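Oxalate biosynthetic component 1 (Burkholderia thailandensis, PDB 5IKY) is a bifunctional enzyme of quorum-sensing-dependent oxalate production, combining an alpha/beta-hydrolase-type serine hydrolase activity with an additional lyase activity. Local coordinates at residues A1076-P1079 with L1080-Q1084. Residues are numbered along the deposited sequence; the frame is centred on the assembly and turned at random.
Sequences AASP and LWLRQ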
ATOM      1  N   ALA A1076      18.548  13.636   8.334  1.00 78.84           N
ATOM      2  CA  ALA A1076      19.425  12.473   8.434  1.00 76.41           C
ATOM      3  C   ALA A1076      19.422  11.658   7.148  1.00 88.73           C
ATOM      4  O   ALA A1076      20.478  11.299   6.628  1.00104.88           O
ATOM      5  CB  ALA A1076      19.018  11.598   9.613  1.00 62.78           C
ATOM      6  N   ALA A1077      18.228  11.374   6.635  1.00 83.36           N
ATOM      7  CA  ALA A1077      18.083  10.558   5.435  1.00 80.20           C
ATOM      8  C   ALA A1077      18.287  11.374   4.160  1.00 82.68           C
ATOM      9  O   ALA A1077      18.084  10.873   3.055  1.00 78.26           O
ATOM     10  CB  ALA A1077      16.715   9.884   5.418  1.00 71.05           C
ATOM     11  N   SER A1078      18.691  12.632   4.320  1.00 84.31           N
ATOM     12  CA  SER A1078      18.936  13.507   3.179  1.00 87.03           C
ATOM     13  C   SER A1078      20.043  12.956   2.283  1.00 98.44           C
ATOM     14  O   SER A1078      21.125  12.611   2.761  1.00104.96           O
ATOM     15  CB  SER A1078      19.294  14.918   3.650  1.00 95.50           C
ATOM     16  OG  SER A1078      19.524  15.780   2.549  1.00112.41           O
ATOM     17  N   PRO A1079      19.764  12.871   0.974  1.00 99.38           N
ATOM     18  CA  PRO A1079      20.691  12.351  -0.036  1.00 99.34           C
ATOM     19  C   PRO A1079      21.840  13.311  -0.325  1.00104.96           C
ATOM     20  O   PRO A1079      21.715  14.512  -0.083  1.00 95.21           O
ATOM     21  CB  PRO A1079      19.799  12.181  -1.267  1.00 91.85           C
ATOM     22  CG  PRO A1079      18.741  13.203  -1.097  1.00 91.66           C
ATOM     23  CD  PRO A1079      18.481  13.282   0.379  1.00 94.26           C
ATOM     24  N   LEU A1080      22.941  12.778  -0.847  1.00114.44           N
ATOM     25  CA  LEU A1080      24.147  13.563  -1.094  1.00107.15           C
ATOM     26  C   LEU A1080      23.911  14.672  -2.118  1.00108.14           C
ATOM     27  O   LEU A1080      24.430  15.780  -1.970  1.00108.26           O
ATOM     28  CB  LEU A1080      25.285  12.648  -1.561  1.00103.58           C
ATOM     29  CG  LEU A1080      26.716  13.197  -1.564  1.00104.48           C
ATOM     30  CD1 LEU A1080      27.708  12.079  -1.287  1.00108.86           C
ATOM     31  CD2 LEU A1080      27.056  13.886  -2.883  1.00 93.61           C
ATOM     32  N   TRP A1081      23.132  14.374  -3.153  1.00105.60           N
ATOM     33  CA  TRP A1081      22.902  15.339  -4.223  1.00104.42           C
ATOM     34  C   TRP A1081      22.074  16.528  -3.743  1.00107.28           C
ATOM     35  O   TRP A1081      22.208  17.635  -4.263  1.00105.31           O
ATOM     36  CB  TRP A1081      22.220  14.671  -5.421  1.00 97.63           C
ATOM     37  CG  TRP A1081      20.899  14.028  -5.111  1.00113.23           C
ATOM     38  CD1 TRP A1081      20.690  12.746  -4.691  1.00114.49           C
ATOM     39  CD2 TRP A1081      19.604  14.634  -5.213  1.00102.15           C
ATOM     40  NE1 TRP A1081      19.345  12.517  -4.520  1.00104.40           N
ATOM     41  CE2 TRP A1081      18.657  13.660  -4.833  1.00101.04           C
ATOM     42  CE3 TRP A1081      19.152  15.904  -5.586  1.00 87.33           C
ATOM     43  CZ2 TRP A1081      17.287  13.917  -4.813  1.00 88.74           C
ATOM     44  CZ3 TRP A1081      17.790  16.157  -5.564  1.00 92.94           C
ATOM     45  CH2 TRP A1081      16.875  15.168  -5.182  1.00 85.99           C
ATOM     46  N   LEU A1082      21.227  16.295  -2.744  1.00 94.97           N
ATOM     47  CA  LEU A1082      20.410  17.365  -2.178  1.00102.42           C
ATOM     48  C   LEU A1082      21.262  18.336  -1.367  1.00 97.29           C
ATOM     49  O   LEU A1082      21.032  19.547  -1.390  1.00 86.86           O
ATOM     50  CB  LEU A1082      19.293  16.786  -1.305  1.00102.28           C
ATOM     51  CG  LEU A1082      18.389  17.795  -0.590  1.00 85.58           C
ATOM     52  CD1 LEU A1082      17.761  18.758  -1.586  1.00 77.08           C
ATOM     53  CD2 LEU A1082      17.314  17.077   0.217  1.00 82.55           C
ATOM     54  N   ARG A1083      22.250  17.801  -0.656  1.00100.29           N
ATOM     55  CA  ARG A1083      23.130  18.619   0.169  1.00 95.16           C
ATOM     56  C   ARG A1083      23.975  19.552  -0.690  1.00 89.65           C
ATOM     57  O   ARG A1083      24.373  20.629  -0.246  1.00 98.56           O
ATOM     58  CB  ARG A1083      24.025  17.732   1.036  1.00 79.67           C
ATOM     59  CG  ARG A1083      23.258  16.626   1.735  1.00 83.46           C
ATOM     60  CD  ARG A1083      24.075  15.939   2.813  1.00 90.77           C
ATOM     61  NE  ARG A1083      23.332  14.824   3.394  1.00106.87           N
ATOM     62  CZ  ARG A1083      23.664  14.206   4.522  1.00112.49           C
ATOM     63  NH1 ARG A1083      24.734  14.594   5.204  1.00110.15           N
ATOM     64  NH2 ARG A1083      22.923  13.199   4.971  1.00103.13           N
ATOM     65  N   GLN A1084      24.238  19.134  -1.926  1.00 92.26           N
ATOM     66  CA  GLN A1084      24.973  19.962  -2.877  1.00106.94           C
ATOM     67  C   GLN A1084      24.198  21.236  -3.200  1.00104.82           C
ATOM     68  O   GLN A1084      24.788  22.304  -3.380  1.00104.62           O
ATOM     69  CB  GLN A1084      25.265  19.177  -4.159  1.00116.97           C
ATOM     70  CG  GLN A1084      25.735  20.040  -5.322  1.00133.01           C
ATOM     71  CD  GLN A1084      26.855  19.398  -6.115  1.00140.71           C
ATOM     72  OE1 GLN A1084      27.725  18.729  -5.557  1.00137.76           O
ATOM     73  NE2 GLN A1084      26.840  19.601  -7.428  1.00144.38           N
TER
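Arg-1083 has CG beside its own backbone N (chi1 -47°) and then runs extended as far as NE, which carries the guanidinium back past the helix start to Ser-1078. Trp-1081 instead places CG between its backbone N and carbonyl carbon (chi1 59°), which brings one face of the indole against the Pro-1079 ring. The arginine grips a single backbone oxygen side-on: NH2 donates to Ser-1078 O at 2.9 Å, and NE to the same oxygen at 3.2 Å. That oxygen lies close to the guanidinium plane, whereas on the carbonyl's side NE sits well above the carbonyl plane and NH2 is only slightly tilted from it. Two N-H groups on one oxygen should restrain rotation of the guanidinium. A short loop joins helix 1071-1076 to helix 1080-1090 in the C-terminal, alpha/beta-hydrolase-related region, with Pro-1079 at the N-cap of the latter helix. The carbonyl oxygen of Pro-1079 accepts weak bonds from the backbone N of Leu-1082 and of Arg-1083, which start the helical bonding; the proline side chain has no acceptor to cap the turn. Its ring does the apolar work: CG, offset toward the rim of the indole, makes a CH-pi contact over the five-membered ring of Trp-1081, 4.0 Å from the centroid, and also packs 3.6 Å from Leu-1082 CB. Nearby, Ser-1078 OG lies 3.5 Å from Leu-1082 CD2. Tyr-1034 packs against Ser-1078 and Pro-1079, while Phe-808 and Ile-812 of helix 792-813 touch Ser-1078 and Arg-1083 respectively.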